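Local coordinates for protein ACDH-11, isoform b (PDB 4Y9J) that belongs to the acyl-CoA dehydrogenase family and binds flavin-adenine dinucleotide as one chain of a four-subunit assembly, at residues 41-46 / 122-126; 53-57 / 130-135; 77-81 / 271-275; 216-222 / 287-293. All coordinates share one frame; numbering follows the deposited sequence.

In the fold
From the N terminus, the chain enters helix 44-74 at contact 1 and meets helix 121-135 some 76 residues later. Contact 2 joins the same two helices further along, its centre about 14 Å from that of contact 1, and the two loops cross rather than nest. Both belong to the helical N-terminal domain. Contact 3 reaches from strand 78-80, just beyond helix 44-74, to strand 269-274 of the middle beta domain. Its long loop crosses both helical contacts. Contact 4, later in the chain and in series with contacts 1 and 2, pairs two strands within that domain. It crosses contact 3 and touches it through charged side chains, because strands 269-274 and 285-298 are neighbours in one sheet.

Contact 1: 41-46 / 122-126; sequences LLPESE and FVRRI
Leu42 packs onto Val123 and Ile126 at the tight turn between helix 34-41 and helix 44-74, with Pro43 at the N-cap position of the second, laid against helix 121-135 in the mainly helical N-terminal domain. The tight part is this inner side. Leu42 CD2 is the touching branch: it sits 3.9 Å from Ile126 CG2 and 4.2 Å from Val123 CG2, and the Leu42 and Ile126 side chains slide past one another in opposite directions. From the end of helix 34-41, Leu41 CB rests 4.1 Å from Ile126 CD1. Helix 352-383 covers this side through Phe373, which touches both Leu41 and Ile126, and Val50 of helix 44-74 touches Leu42.

Toward Pro43 and Glu46 the contact opens to solvent. Glu46 passes Val123 at about a right angle, its CG 3.9 Å from Val123 CG2; the chain is bent at chi2 (-73°), and its OE2 goes to a salt bridge with Arg49, so what Val123 meets is chiefly the aliphatic part of the glutamate. Pro43 is exposed, and its ring gives up little surface: only CD takes part, between Val123 CG2 and the edge of Phe122. No hydrogen bond spans the two segments. The Phe122 ring presents its rim to the turn, but its exact placement is doubtful, since chi1 (130°) is off the staggered values and CZ comes as close as 2.9 Å to Leu41 O; on the same rim, CE1 lies 4.0 Å from Pro43 CD.

Contact 2: 53-57 / 130-135; sequences DLSKF and AKLFLF
Around Leu54 and Lys131, whose CA atoms are 6.3 Å apart, the helical segments 53-57 and 130-135 (of helices 44-74 and 121-135) run almost parallel, with their N-to-C directions 11° apart and a closest approach of 10.3 Å between their axes. Leu54 fills the space between them with both of its branches: CD2 lies 3.5 Å from Lys131 CA, and CD1 touches Ala130 CB at 3.6 Å. Leu134 CD1 closes in on the Leu54 carbonyl oxygen and on CD2.

Lys131 does two jobs. With CG anti to the backbone N (chi1 -156°) and the chain extended beyond it, the side chain reaches over to the neighbouring helix, passing over one face of Phe57. CE sits 3.9 Å from the centroid of the Phe57 ring, 21° off the normal, a CH-pi contact, and the ammonium beyond it makes a longer cation-pi contact with the same face. NZ then lands on the Asp53 carboxylate: 2.9 Å to OD2, on its syn lone pair, with a weak second bond to OD1. This salt bridge lies at the margin of the apolar packing, its lysine buried and shared with Glu108, while His127 NE2 bonds to the same Asp53 OD2. The far edge of Phe57 meets the last residue of the helix: its CZ is 4.0 Å from Phe135 CD1.

Near-parallel helices 44-74 and 121-135 thus pack side by side in the N-terminal helical domain of the acyl-CoA dehydrogenase fold.

Contact 3: 77-81 / 271-275; sequences PRLEH and MVRLK
Pro77 and Leu274 begin the contact: Pro77 CB lies 4.2 Å from Leu274 CD1, and the same methyl comes up against the Pro77 carbonyl oxygen. Arg78 starts out away from the other strand, and its guanidinium makes a salt bridge with Glu75 of the fourth subunit; its backbone carbonyl carbon still sits against Leu274 CD1. Leu79 is the apolar centre. Its CB meets Leu274 CG at 3.8 Å, while CG, placed anti to the backbone N (chi1 170°), carries CD2 toward Met271, 3.8 Å from Met271 CB and 3.6 Å from Met271 O. CD1 reaches the sulfur, 4.0 Å from Met271 SD, and the two side chains run at a slant to one another. His81 ends the walk, turning the edge of its imidazole to two backbone carbonyls: CE1 lies 2.9 Å from Met271 O and 3.0 Å from Val272 O, both near the ring plane.

Gln82 of the second subunit packs on Val272 and Arg273, and Asp429 of the third makes a salt bridge with Arg273. The contact is interdomain. Its segments lie 7.2 Å apart, their N-to-C directions 148° apart, roughly antiparallel, yet they share no sheet: the N-terminal domain's hairpin of strands 78-80 and 88-93 is laid against strand 269-274, which pairs with strand 285-298 in the middle-domain sheet.

Contact 4: 216-222 / 287-293; sequences RLHGYKW and ELLLDGA
Leu217 and Ala293 open the ladder, in which strand 216-221 runs antiparallel to strand 287-290. Leu217 N gives its hydrogen to Ala293 O at 2.8 Å, and Leu217 O accepts twice. Ala293 N reaches it in the carbonyl plane, on a lone pair, at 3.3 Å, whereas Gly292 N, at 2.8 Å, comes from 36° above that plane. Two residues face one, a G1 beta bulge, with Gly292 in the backbone conformation (phi 86°) that glycine adopts readily. Gly219 and Leu290 exchange both backbone bonds, as do Lys221 and Leu288, where Lys221 N meets Leu288 O at 2.8 Å.

On the face that carries His218 and Tyr220, the imidazole covers the bulge, with Gly292 N 3.2 Å above its plane near the rim; no hydrogen bond joins that nitrogen to the ring. Asp291 OD2 is bonded to the backbone N of His11 of the fourth subunit, whose NE2 bonds to Leu289 O. Tyr220, with CG anti to its backbone N (chi1 -165°), donates its hydroxyl hydrogen to Glu287 OE1 at 2.6 Å, on the anti lone pair. The other oxygen, Glu287 OE2, makes salt bridges with Arg273 and Lys275 and lies 3.3 Å from Trp222 CZ3.

On the opposite face Lys221 NZ has Glu192 (a salt bridge), Thr234 OG1 and the carbonyl oxygens of Trp189 and Leu235, enough acceptors for its three hydrogens. The Glu287 carboxylate, buried yet met by a phenol and two cations, is probably ionised, and its charge appears to link this strand pair to Arg273, near the end of strand 269-274, and to Lys275.

Contact 1: 41-46 / 122-126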
# COMPACT_ATOMS: atom_id res chain seq x y z
N LEU B 41 -25.69 42.83 5.35
CA LEU B 41 -26.87 42.01 5.04
C LEU B 41 -27.75 41.70 6.23
O LEU B 41 -28.92 41.51 6.07
CB LEU B 41 -26.44 40.69 4.38
CG LEU B 41 -25.74 40.83 3.05
CD1 LEU B 41 -25.24 39.50 2.50
CD2 LEU B 41 -26.65 41.49 2.04
N LEU B 42 -27.17 41.63 7.42
CA LEU B 42 -27.88 41.24 8.61
C LEU B 42 -28.24 42.43 9.48
O LEU B 42 -27.46 43.37 9.62
CB LEU B 42 -27.04 40.32 9.46
CG LEU B 42 -26.60 39.00 8.82
CD1 LEU B 42 -25.62 38.31 9.77
CD2 LEU B 42 -27.78 38.07 8.53
N PRO B 43 -29.40 42.36 10.12
CA PRO B 43 -29.80 43.32 11.16
C PRO B 43 -28.77 43.33 12.29
O PRO B 43 -28.21 42.26 12.57
CB PRO B 43 -31.12 42.76 11.68
CG PRO B 43 -31.54 41.68 10.77
CD PRO B 43 -30.37 41.27 9.94
N GLU B 44 -28.57 44.48 12.97
CA GLU B 44 -27.34 44.75 13.81
C GLU B 44 -27.22 43.77 14.94
O GLU B 44 -26.10 43.35 15.30
CB GLU B 44 -27.31 46.18 14.45
CG GLU B 44 -26.18 46.40 15.50
CD GLU B 44 -26.27 47.71 16.27
OE1 GLU B 44 -27.22 47.91 17.06
OE2 GLU B 44 -25.36 48.55 16.10
N SER B 45 -28.40 43.43 15.44
CA SER B 45 -28.61 42.48 16.48
C SER B 45 -28.17 41.07 16.07
O SER B 45 -27.44 40.36 16.82
CB SER B 45 -30.13 42.50 16.79
OG SER B 45 -30.88 42.33 15.58
N GLU B 46 -28.61 40.64 14.89
CA GLU B 46 -28.36 39.28 14.46
C GLU B 46 -26.91 39.23 14.11
O GLU B 46 -26.27 38.22 14.29
CB GLU B 46 -29.18 38.91 13.26
CG GLU B 46 -30.66 38.93 13.46
CD GLU B 46 -31.22 37.81 14.31
OE1 GLU B 46 -32.47 37.64 14.25
OE2 GLU B 46 -30.48 37.14 15.07
N PHE B 122 -34.21 34.37 6.43
CA PHE B 122 -33.21 35.10 5.63
C PHE B 122 -31.89 35.14 6.42
O PHE B 122 -30.82 35.01 5.86
CB PHE B 122 -33.78 36.48 5.17
CG PHE B 122 -32.90 37.66 5.45
CD1 PHE B 122 -32.90 38.25 6.69
CD2 PHE B 122 -32.16 38.21 4.46
CE1 PHE B 122 -32.12 39.35 6.95
CE2 PHE B 122 -31.38 39.32 4.71
CZ PHE B 122 -31.32 39.85 5.96
N VAL B 123 -32.00 35.29 7.75
CA VAL B 123 -30.83 35.37 8.60
C VAL B 123 -30.12 34.02 8.61
O VAL B 123 -28.93 33.92 8.49
CB VAL B 123 -31.22 35.79 10.04
CG1 VAL B 123 -30.12 35.48 11.06
CG2 VAL B 123 -31.58 37.28 10.05
N ARG B 124 -30.89 32.99 8.86
CA ARG B 124 -30.28 31.74 9.11
C ARG B 124 -29.61 31.15 7.88
O ARG B 124 -28.63 30.45 8.03
CB ARG B 124 -31.26 30.84 9.80
CG ARG B 124 -32.29 30.21 8.92
CD ARG B 124 -33.45 29.74 9.80
NE ARG B 124 -34.33 28.99 8.91
CZ ARG B 124 -35.64 28.87 9.04
NH1 ARG B 124 -36.27 29.42 10.05
NH2 ARG B 124 -36.32 28.22 8.10
N ARG B 125 -30.04 31.48 6.66
CA ARG B 125 -29.36 30.95 5.50
C ARG B 125 -28.06 31.70 5.30
O ARG B 125 -27.07 31.11 4.88
CB ARG B 125 -30.23 30.95 4.23
CG ARG B 125 -31.34 29.89 4.20
CD ARG B 125 -30.78 28.46 4.18
NE ARG B 125 -31.76 27.48 3.74
CZ ARG B 125 -31.56 26.17 3.64
NH1 ARG B 125 -30.39 25.62 4.02
NH2 ARG B 125 -32.54 25.42 3.18
N ILE B 126 -28.06 32.98 5.65
CA ILE B 126 -26.82 33.75 5.56
C ILE B 126 -25.81 33.19 6.58
O ILE B 126 -24.66 32.95 6.24
CB ILE B 126 -27.08 35.28 5.72
CG1 ILE B 126 -27.81 35.78 4.47
CG2 ILE B 126 -25.77 36.02 5.86
CD1 ILE B 126 -28.47 37.14 4.60

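Contact 2: 53-57 / 130-135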
# COMPACT_ATOMS: atom_id res chain seq x y z
N ASP B 53 -20.54 33.48 16.66
CA ASP B 53 -20.51 32.05 16.34
C ASP B 53 -19.43 31.69 15.31
O ASP B 53 -18.67 30.74 15.46
CB ASP B 53 -21.85 31.56 15.85
CG ASP B 53 -21.85 30.06 15.61
OD1 ASP B 53 -21.68 29.25 16.57
OD2 ASP B 53 -22.08 29.69 14.49
N LEU B 54 -19.34 32.48 14.25
CA LEU B 54 -18.45 32.22 13.18
C LEU B 54 -17.00 32.43 13.58
O LEU B 54 -16.13 31.63 13.19
CB LEU B 54 -18.80 33.07 11.96
CG LEU B 54 -20.16 32.73 11.34
CD1 LEU B 54 -20.38 33.79 10.27
CD2 LEU B 54 -20.18 31.34 10.71
N SER B 55 -16.75 33.47 14.36
CA SER B 55 -15.42 33.73 14.83
C SER B 55 -14.89 32.58 15.73
O SER B 55 -13.73 32.15 15.57
CB SER B 55 -15.36 35.06 15.57
OG SER B 55 -14.00 35.35 15.80
N LYS B 56 -15.75 32.08 16.62
CA LYS B 56 -15.44 30.95 17.49
C LYS B 56 -15.20 29.73 16.63
O LYS B 56 -14.18 29.04 16.81
CB LYS B 56 -16.53 30.74 18.54
CG LYS B 56 -16.36 29.47 19.40
CD LYS B 56 -17.34 29.45 20.57
CE LYS B 56 -17.31 28.09 21.24
NZ LYS B 56 -18.64 27.78 21.81
N PHE B 57 -16.07 29.49 15.65
CA PHE B 57 -15.86 28.37 14.75
C PHE B 57 -14.57 28.45 13.98
O PHE B 57 -13.92 27.42 13.72
CB PHE B 57 -17.07 28.24 13.82
CG PHE B 57 -17.10 27.00 12.99
CD1 PHE B 57 -17.01 25.72 13.57
CD2 PHE B 57 -17.24 27.09 11.63
CE1 PHE B 57 -17.06 24.61 12.79
CE2 PHE B 57 -17.27 25.98 10.82
CZ PHE B 57 -17.15 24.72 11.40
N ALA B 130 -22.31 31.19 5.46
CA ALA B 130 -21.00 31.66 5.97
C ALA B 130 -20.25 30.55 6.75
O ALA B 130 -19.04 30.35 6.61
CB ALA B 130 -21.24 32.89 6.90
N LYS B 131 -21.02 29.79 7.52
CA LYS B 131 -20.43 28.73 8.32
C LYS B 131 -19.91 27.60 7.41
O LYS B 131 -18.81 27.11 7.62
CB LYS B 131 -21.39 28.21 9.39
CG LYS B 131 -20.66 27.58 10.55
CD LYS B 131 -21.61 27.27 11.71
CE LYS B 131 -20.76 27.02 12.95
NZ LYS B 131 -21.56 26.90 14.20
N LEU B 132 -20.69 27.23 6.41
CA LEU B 132 -20.29 26.29 5.40
C LEU B 132 -19.06 26.74 4.64
O LEU B 132 -18.18 25.91 4.27
CB LEU B 132 -21.43 26.02 4.41
CG LEU B 132 -22.61 25.26 4.98
CD1 LEU B 132 -23.83 25.47 4.08
CD2 LEU B 132 -22.27 23.78 5.05
N PHE B 133 -19.01 28.04 4.37
CA PHE B 133 -17.87 28.62 3.70
C PHE B 133 -16.56 28.51 4.53
O PHE B 133 -15.47 28.28 3.98
CB PHE B 133 -18.18 30.04 3.28
CG PHE B 133 -16.99 30.82 2.71
CD1 PHE B 133 -16.50 30.60 1.42
CD2 PHE B 133 -16.35 31.77 3.52
CE1 PHE B 133 -15.43 31.37 0.94
CE2 PHE B 133 -15.31 32.55 3.03
CZ PHE B 133 -14.86 32.37 1.76
N LEU B 134 -16.64 28.70 5.85
CA LEU B 134 -15.50 28.48 6.72
C LEU B 134 -15.13 26.98 6.80
O LEU B 134 -13.94 26.62 6.77
CB LEU B 134 -15.77 29.02 8.10
CG LEU B 134 -16.11 30.51 8.17
CD1 LEU B 134 -16.37 30.82 9.63
CD2 LEU B 134 -14.99 31.36 7.60
N PHE B 135 -16.14 26.10 6.81
CA PHE B 135 -15.93 24.66 6.99
C PHE B 135 -15.30 24.04 5.75
O PHE B 135 -14.34 23.25 5.87
CB PHE B 135 -17.29 23.97 7.32
CG PHE B 135 -17.22 22.50 7.57
CD1 PHE B 135 -16.37 21.99 8.55
CD2 PHE B 135 -17.97 21.62 6.83
CE1 PHE B 135 -16.31 20.65 8.84
CE2 PHE B 135 -17.89 20.24 7.09
CZ PHE B 135 -17.09 19.77 8.11

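Contact 3: 77-81 / 271-275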
# COMPACT_ATOMS: atom_id res chain seq x y z
N PRO B 77 -10.87 5.82 2.65
CA PRO B 77 -11.80 4.72 2.88
C PRO B 77 -11.44 3.47 2.10
O PRO B 77 -10.89 3.57 0.98
CB PRO B 77 -13.14 5.24 2.34
CG PRO B 77 -12.92 6.63 2.00
CD PRO B 77 -11.53 7.02 2.10
N ARG B 78 -11.81 2.33 2.65
CA ARG B 78 -11.62 1.05 2.00
C ARG B 78 -12.87 0.24 2.14
O ARG B 78 -13.73 0.51 2.99
CB ARG B 78 -10.44 0.25 2.66
CG ARG B 78 -9.14 1.01 2.63
CD ARG B 78 -7.95 0.24 3.29
NE ARG B 78 -7.78 0.46 4.74
CZ ARG B 78 -8.06 -0.45 5.66
NH1 ARG B 78 -8.61 -1.62 5.31
NH2 ARG B 78 -7.82 -0.22 6.95
N LEU B 79 -13.02 -0.73 1.24
CA LEU B 79 -14.18 -1.61 1.13
C LEU B 79 -13.73 -3.06 1.14
O LEU B 79 -12.79 -3.42 0.39
CB LEU B 79 -14.96 -1.31 -0.15
CG LEU B 79 -16.05 -2.28 -0.52
CD1 LEU B 79 -17.14 -2.26 0.56
CD2 LEU B 79 -16.62 -2.01 -1.93
N GLU B 80 -14.31 -3.89 1.99
CA GLU B 80 -14.10 -5.34 1.98
C GLU B 80 -15.36 -6.03 1.71
O GLU B 80 -16.30 -5.95 2.50
CB GLU B 80 -13.57 -5.82 3.31
CG GLU B 80 -12.19 -5.26 3.60
CD GLU B 80 -11.61 -5.60 4.97
OE1 GLU B 80 -12.25 -6.28 5.80
OE2 GLU B 80 -10.48 -5.12 5.22
N HIS B 81 -15.40 -6.74 0.60
CA HIS B 81 -16.60 -7.42 0.18
C HIS B 81 -16.99 -8.51 1.13
O HIS B 81 -18.17 -8.62 1.45
CB HIS B 81 -16.47 -8.07 -1.22
CG HIS B 81 -16.38 -7.08 -2.37
ND1 HIS B 81 -17.12 -5.91 -2.44
CD2 HIS B 81 -15.67 -7.14 -3.53
CE1 HIS B 81 -16.85 -5.28 -3.57
NE2 HIS B 81 -15.96 -5.99 -4.24
N MET B 271 -22.05 -3.17 -2.52
CA MET B 271 -21.16 -2.18 -3.02
C MET B 271 -20.17 -2.88 -3.95
O MET B 271 -19.32 -3.72 -3.53
CB MET B 271 -20.43 -1.50 -1.89
CG MET B 271 -21.29 -0.83 -0.80
SD MET B 271 -20.26 0.22 0.28
CE MET B 271 -21.49 0.50 1.54
N VAL B 272 -20.22 -2.55 -5.20
CA VAL B 272 -19.40 -3.24 -6.19
C VAL B 272 -17.94 -2.87 -6.03
O VAL B 272 -17.10 -3.76 -6.10
CB VAL B 272 -19.91 -2.97 -7.64
CG1 VAL B 272 -19.02 -3.66 -8.67
CG2 VAL B 272 -21.33 -3.45 -7.79
N ARG B 273 -17.63 -1.58 -5.90
CA ARG B 273 -16.31 -1.05 -5.66
C ARG B 273 -16.36 0.37 -5.18
O ARG B 273 -17.39 1.02 -5.31
CB ARG B 273 -15.44 -1.12 -6.96
CG ARG B 273 -16.02 -0.22 -8.01
CD ARG B 273 -15.54 -0.50 -9.41
NE ARG B 273 -14.24 -0.03 -9.53
CZ ARG B 273 -13.88 1.07 -10.20
NH1 ARG B 273 -14.74 1.79 -10.82
NH2 ARG B 273 -12.60 1.39 -10.26
N LEU B 274 -15.27 0.86 -4.60
CA LEU B 274 -15.09 2.26 -4.40
C LEU B 274 -14.42 2.87 -5.63
O LEU B 274 -13.53 2.19 -6.23
CB LEU B 274 -14.30 2.62 -3.16
CG LEU B 274 -14.93 2.13 -1.86
CD1 LEU B 274 -14.02 2.52 -0.69
CD2 LEU B 274 -16.35 2.58 -1.71
N LYS B 275 -14.84 4.07 -6.01
CA LYS B 275 -14.13 4.79 -7.07
C LYS B 275 -12.70 5.16 -6.65
O LYS B 275 -12.38 5.42 -5.47
CB LYS B 275 -14.86 6.07 -7.46
CG LYS B 275 -16.28 5.92 -7.95
CD LYS B 275 -16.35 5.11 -9.26
CE LYS B 275 -17.76 5.22 -9.75
NZ LYS B 275 -17.97 4.52 -11.02

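Contact 4: 216-222 / 287-293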
# COMPACT_ATOMS: atom_id res chain seq x y z
N ARG B 216 -39.53 -2.37 -4.11
CA ARG B 216 -38.23 -3.08 -4.18
C ARG B 216 -37.53 -2.46 -5.36
O ARG B 216 -38.11 -2.47 -6.44
CB ARG B 216 -38.51 -4.53 -4.63
CG ARG B 216 -38.59 -5.60 -3.60
CD ARG B 216 -38.44 -6.97 -4.28
NE ARG B 216 -39.59 -7.44 -5.08
CZ ARG B 216 -39.59 -7.83 -6.37
NH1 ARG B 216 -38.53 -7.80 -7.17
NH2 ARG B 216 -40.71 -8.28 -6.89
N LEU B 217 -36.32 -1.95 -5.18
CA LEU B 217 -35.55 -1.37 -6.28
C LEU B 217 -34.50 -2.34 -6.83
O LEU B 217 -33.78 -3.01 -6.08
CB LEU B 217 -34.84 -0.06 -5.86
CG LEU B 217 -35.70 1.03 -5.25
CD1 LEU B 217 -34.91 2.29 -4.94
CD2 LEU B 217 -36.95 1.34 -6.11
N HIS B 218 -34.36 -2.27 -8.16
CA HIS B 218 -33.44 -3.09 -8.94
C HIS B 218 -32.75 -2.20 -9.96
O HIS B 218 -33.41 -1.66 -10.89
CB HIS B 218 -34.21 -4.24 -9.63
CG HIS B 218 -34.73 -5.27 -8.67
ND1 HIS B 218 -35.98 -5.18 -8.08
CD2 HIS B 218 -34.18 -6.41 -8.21
CE1 HIS B 218 -36.16 -6.20 -7.27
NE2 HIS B 218 -35.08 -6.96 -7.33
N GLY B 219 -31.47 -2.02 -9.79
CA GLY B 219 -30.70 -1.11 -10.65
C GLY B 219 -29.26 -1.04 -10.28
O GLY B 219 -28.81 -1.73 -9.29
N TYR B 220 -28.50 -0.21 -11.02
CA TYR B 220 -27.11 -0.04 -10.78
C TYR B 220 -26.80 1.45 -10.62
O TYR B 220 -27.03 2.21 -11.58
CB TYR B 220 -26.29 -0.63 -11.92
CG TYR B 220 -24.82 -0.82 -11.59
CD1 TYR B 220 -23.89 0.22 -11.58
CD2 TYR B 220 -24.34 -2.08 -11.37
CE1 TYR B 220 -22.55 -0.01 -11.30
CE2 TYR B 220 -23.03 -2.31 -11.03
CZ TYR B 220 -22.12 -1.31 -11.03
OH TYR B 220 -20.82 -1.62 -10.68
N LYS B 221 -26.36 1.89 -9.45
CA LYS B 221 -26.04 3.30 -9.24
C LYS B 221 -24.54 3.47 -9.45
O LYS B 221 -23.71 2.87 -8.78
CB LYS B 221 -26.50 3.72 -7.86
CG LYS B 221 -27.98 3.58 -7.70
CD LYS B 221 -28.77 4.48 -8.68
CE LYS B 221 -30.26 4.24 -8.60
NZ LYS B 221 -30.99 5.28 -9.37
N TRP B 222 -24.18 4.29 -10.42
CA TRP B 222 -22.81 4.34 -10.94
C TRP B 222 -21.89 5.21 -10.13
O TRP B 222 -20.69 4.96 -10.16
CB TRP B 222 -22.88 4.80 -12.41
CG TRP B 222 -21.64 4.96 -13.19
CD1 TRP B 222 -21.37 6.04 -14.02
CD2 TRP B 222 -20.62 4.00 -13.44
NE1 TRP B 222 -20.17 5.86 -14.66
CE2 TRP B 222 -19.70 4.60 -14.36
CE3 TRP B 222 -20.39 2.68 -13.02
CZ2 TRP B 222 -18.56 3.92 -14.79
CZ3 TRP B 222 -19.24 2.02 -13.45
CH2 TRP B 222 -18.33 2.65 -14.32
N GLU B 287 -19.91 2.31 -6.36
CA GLU B 287 -20.92 1.82 -7.27
C GLU B 287 -21.81 0.84 -6.49
O GLU B 287 -21.29 -0.05 -5.80
CB GLU B 287 -20.31 1.08 -8.45
CG GLU B 287 -19.33 1.95 -9.24
CD GLU B 287 -18.52 1.22 -10.29
OE1 GLU B 287 -18.89 0.08 -10.70
OE2 GLU B 287 -17.50 1.87 -10.70
N LEU B 288 -23.09 0.98 -6.66
CA LEU B 288 -24.10 0.17 -5.93
C LEU B 288 -24.91 -0.67 -6.85
O LEU B 288 -25.55 -0.16 -7.80
CB LEU B 288 -25.03 1.06 -5.07
CG LEU B 288 -24.34 2.00 -4.07
CD1 LEU B 288 -25.46 2.79 -3.40
CD2 LEU B 288 -23.45 1.31 -3.12
N LEU B 289 -25.03 -1.94 -6.50
CA LEU B 289 -25.94 -2.81 -7.16
C LEU B 289 -27.12 -3.03 -6.25
O LEU B 289 -26.98 -3.64 -5.16
CB LEU B 289 -25.25 -4.11 -7.60
CG LEU B 289 -26.11 -5.22 -8.18
CD1 LEU B 289 -26.87 -4.80 -9.42
CD2 LEU B 289 -25.35 -6.50 -8.58
N LEU B 290 -28.27 -2.56 -6.71
CA LEU B 290 -29.57 -2.64 -6.01
C LEU B 290 -30.33 -3.84 -6.49
O LEU B 290 -30.66 -3.99 -7.69
CB LEU B 290 -30.42 -1.40 -6.23
CG LEU B 290 -30.17 -0.14 -5.38
CD1 LEU B 290 -28.77 0.21 -5.08
CD2 LEU B 290 -30.84 1.08 -5.96
N ASP B 291 -30.59 -4.75 -5.57
CA ASP B 291 -31.37 -5.91 -5.86
C ASP B 291 -32.35 -6.15 -4.75
O ASP B 291 -32.07 -6.91 -3.81
CB ASP B 291 -30.46 -7.12 -6.04
CG ASP B 291 -31.21 -8.38 -6.35
OD1 ASP B 291 -32.44 -8.36 -6.61
OD2 ASP B 291 -30.56 -9.43 -6.31
N GLY B 292 -33.52 -5.54 -4.86
CA GLY B 292 -34.57 -5.70 -3.83
C GLY B 292 -34.42 -4.71 -2.65
O GLY B 292 -34.98 -4.95 -1.54
N ALA B 293 -33.72 -3.59 -2.85
CA ALA B 293 -33.65 -2.51 -1.84
C ALA B 293 -35.02 -1.94 -1.57
O ALA B 293 -35.71 -1.51 -2.46
CB ALA B 293 -32.73 -1.41 -2.33